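Mitochondrial edited mRNA stability factor 1 (Trypanosoma brucei, PDB 6NL1) probably acts as a Nudix-family enzyme that processes the 5' ends of mitochondrial mRNAs, and binds GDP. Local coordinates at residues Tyr102-Ala108 with Val170-Leu176. Numbering follows the deposited sequence.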
loop_
_atom_site.group_PDB
_atom_site.type_symbol
_atom_site.label_atom_id
_atom_site.label_comp_id
_atom_site.label_asym_id
_atom_site.label_seq_id
_atom_site.Cartn_x
_atom_site.Cartn_y
_atom_site.Cartn_z
ATOM N N TYR A 102 10.263 -24.604 -0.011
ATOM C CA TYR A 102 8.966 -25.113 0.391
ATOM C C TYR A 102 7.852 -24.413 -0.370
ATOM O O TYR A 102 8.000 -23.279 -0.827
ATOM C CB TYR A 102 8.743 -24.919 1.889
ATOM C CG TYR A 102 9.558 -25.833 2.775
ATOM C CD1 TYR A 102 10.922 -25.624 2.960
ATOM C CD2 TYR A 102 8.958 -26.885 3.453
ATOM C CE1 TYR A 102 11.664 -26.444 3.783
ATOM C CE2 TYR A 102 9.686 -27.708 4.280
ATOM C CZ TYR A 102 11.040 -27.487 4.441
ATOM O OH TYR A 102 11.765 -28.313 5.262
ATOM N N LYS A 103 6.721 -25.091 -0.466
ATOM C CA LYS A 103 5.575 -24.595 -1.204
ATOM C C LYS A 103 4.356 -24.500 -0.295
ATOM O O LYS A 103 4.133 -25.358 0.566
ATOM C CB LYS A 103 5.281 -25.555 -2.355
ATOM C CG LYS A 103 4.136 -25.175 -3.223
ATOM C CD LYS A 103 3.930 -26.221 -4.306
ATOM C CE LYS A 103 3.405 -27.513 -3.720
ATOM N NZ LYS A 103 2.750 -28.356 -4.753
ATOM N N TRP A 104 3.570 -23.451 -0.489
ATOM C CA TRP A 104 2.313 -23.293 0.219
ATOM C C TRP A 104 1.232 -23.059 -0.828
ATOM O O TRP A 104 1.256 -22.038 -1.518
ATOM C CB TRP A 104 2.392 -22.095 1.158
ATOM C CG TRP A 104 1.112 -21.784 1.875
ATOM C CD1 TRP A 104 0.139 -22.671 2.249
ATOM C CD2 TRP A 104 0.662 -20.492 2.304
ATOM N NE1 TRP A 104 -0.878 -22.013 2.889
ATOM C CE2 TRP A 104 -0.585 -20.674 2.938
ATOM C CE3 TRP A 104 1.196 -19.201 2.215
ATOM C CZ2 TRP A 104 -1.313 -19.608 3.485
ATOM C CZ3 TRP A 104 0.473 -18.142 2.758
ATOM C CH2 TRP A 104 -0.768 -18.355 3.387
ATOM N N GLN A 105 0.305 -24.012 -0.953
ATOM C CA GLN A 105 -0.789 -23.943 -1.929
ATOM C C GLN A 105 -2.021 -23.338 -1.272
ATOM O O GLN A 105 -2.616 -23.944 -0.389
ATOM C CB GLN A 105 -1.112 -25.338 -2.484
ATOM C CG GLN A 105 -2.169 -25.334 -3.603
ATOM C CD GLN A 105 -1.837 -24.340 -4.723
ATOM O OE1 GLN A 105 -2.683 -23.544 -5.152
ATOM N NE2 GLN A 105 -0.604 -24.385 -5.195
ATOM N N THR A 106 -2.415 -22.146 -1.699
ATOM C CA THR A 106 -3.423 -21.411 -0.948
ATOM C C THR A 106 -4.315 -20.544 -1.847
ATOM O O THR A 106 -4.413 -20.785 -3.057
ATOM C CB THR A 106 -2.737 -20.571 0.182
ATOM O OG1 THR A 106 -3.721 -20.004 1.059
ATOM C CG2 THR A 106 -1.850 -19.455 -0.406
ATOM N N LYS A 107 -4.964 -19.543 -1.253
ATOM C CA LYS A 107 -5.794 -18.586 -1.989
ATOM C C LYS A 107 -5.291 -17.169 -1.767
ATOM O O LYS A 107 -4.658 -16.886 -0.755
ATOM C CB LYS A 107 -7.245 -18.659 -1.494
ATOM C CG LYS A 107 -7.853 -20.049 -1.511
ATOM C CD LYS A 107 -8.223 -20.472 -2.916
ATOM C CE LYS A 107 -9.098 -21.723 -2.897
ATOM N NZ LYS A 107 -9.465 -22.135 -4.287
ATOM N N ALA A 108 -5.608 -16.265 -2.690
ATOM C CA ALA A 108 -5.136 -14.888 -2.584
ATOM C C ALA A 108 -5.610 -14.217 -1.292
ATOM O O ALA A 108 -4.947 -13.321 -0.766
ATOM C CB ALA A 108 -5.552 -14.080 -3.806
ATOM N N VAL A 170 -8.927 -16.554 -5.940
ATOM C CA VAL A 170 -7.803 -16.900 -6.810
ATOM C C VAL A 170 -6.827 -17.875 -6.141
ATOM O O VAL A 170 -6.348 -17.633 -5.031
ATOM C CB VAL A 170 -7.082 -15.635 -7.318
ATOM C CG1 VAL A 170 -5.843 -16.009 -8.124
ATOM C CG2 VAL A 170 -8.069 -14.789 -8.167
ATOM N N ASP A 171 -6.570 -18.999 -6.802
ATOM C CA ASP A 171 -5.567 -19.950 -6.327
ATOM C C ASP A 171 -4.157 -19.376 -6.460
ATOM O O ASP A 171 -3.761 -18.912 -7.532
ATOM C CB ASP A 171 -5.652 -21.261 -7.100
ATOM C CG ASP A 171 -6.963 -21.977 -6.877
ATOM O OD1 ASP A 171 -7.121 -22.585 -5.799
ATOM O OD2 ASP A 171 -7.835 -21.926 -7.772
ATOM N N ILE A 172 -3.403 -19.427 -5.369
ATOM C CA ILE A 172 -2.052 -18.889 -5.339
ATOM C C ILE A 172 -1.079 -19.928 -4.798
ATOM O O ILE A 172 -1.352 -20.581 -3.788
ATOM C CB ILE A 172 -1.958 -17.609 -4.474
ATOM C CG1 ILE A 172 -2.899 -16.519 -5.018
ATOM C CG2 ILE A 172 -0.493 -17.094 -4.422
ATOM C CD1 ILE A 172 -2.466 -15.918 -6.383
ATOM N N THR A 173 0.041 -20.102 -5.491
ATOM C CA THR A 173 1.109 -20.956 -4.986
ATOM C C THR A 173 2.220 -20.059 -4.459
ATOM O O THR A 173 2.739 -19.207 -5.187
ATOM C CB THR A 173 1.676 -21.876 -6.086
ATOM O OG1 THR A 173 0.604 -22.595 -6.704
ATOM C CG2 THR A 173 2.673 -22.866 -5.494
ATOM N N VAL A 174 2.573 -20.246 -3.191
ATOM C CA VAL A 174 3.621 -19.460 -2.553
ATOM C C VAL A 174 4.862 -20.318 -2.365
ATOM O O VAL A 174 4.776 -21.429 -1.851
ATOM C CB VAL A 174 3.156 -18.935 -1.179
ATOM C CG1 VAL A 174 4.276 -18.169 -0.480
ATOM C CG2 VAL A 174 1.903 -18.080 -1.330
ATOM N N TYR A 175 6.015 -19.812 -2.791
ATOM C CA TYR A 175 7.273 -20.519 -2.578
ATOM C C TYR A 175 8.132 -19.807 -1.542
ATOM O O TYR A 175 8.206 -18.579 -1.525
ATOM C CB TYR A 175 8.065 -20.639 -3.875
ATOM C CG TYR A 175 7.379 -21.422 -4.962
ATOM C CD1 TYR A 175 7.688 -22.760 -5.184
ATOM C CD2 TYR A 175 6.428 -20.822 -5.774
ATOM C CE1 TYR A 175 7.065 -23.468 -6.181
ATOM C CE2 TYR A 175 5.806 -21.520 -6.769
ATOM C CZ TYR A 175 6.117 -22.835 -6.971
ATOM O OH TYR A 175 5.479 -23.518 -7.976
ATOM N N LEU A 176 8.785 -20.588 -0.685
ATOM C CA LEU A 176 9.700 -20.046 0.308
ATOM C C LEU A 176 11.089 -20.619 0.065
ATOM O O LEU A 176 11.252 -21.834 -0.072
ATOM C CB LEU A 176 9.246 -20.396 1.729
ATOM C CG LEU A 176 7.791 -20.172 2.187
ATOM C CD1 LEU A 176 7.672 -20.520 3.660
ATOM C CD2 LEU A 176 7.328 -18.761 1.961
HETATM O O HOH W 1 -5.301 -23.276 -4.101
#
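The strands running through Tyr102-Lys107 and Asp171-Leu176 form the central antiparallel pair of a four-stranded sheet, and illustrate how such a ladder can carry a largely polar face and a largely apolar one. The hydrogen-bonded pairs Tyr102-Leu176, Trp104-Val174 and Thr106-Ile172 are joined by two backbone bonds each; beyond them Ala108 N, at the start of a helix, bonds to Val170 O at 2.8 Å. On the more polar face the Gln105 chain bends at chi2 (51°), bringing its amide over to Thr173: NE2 donates to OG1 at 2.6 Å, with the hydroxyl close to the amide plane. A water bridges Gln105 OE1 and Asp171 OD1, linking this amide to the neighbouring salt bridge. There Lys107 NZ reaches Asp171 OD1 at 2.8 Å from above the carboxylate plane, while Tyr164 holds OD2. Lys103 CG rests 3.6 Å from Thr173 CG2. On the opposite face, Trp104 runs alongside Val174, CE3 to CG2 3.8 Å, and Thr106 CG2 sits over the indole centre, 3.7 Å above its plane. Ala108 CB extends the apolar row by packing 3.8 Å from Ile172 CG1. Helix 108-111 adjoins this apolar face, with Ala111 touching Thr106, Ile172 and Val174, whereas strands 84-86 and 132-137 flank the pair, bonding to Lys103 and to Thr173 and Tyr175 respectively.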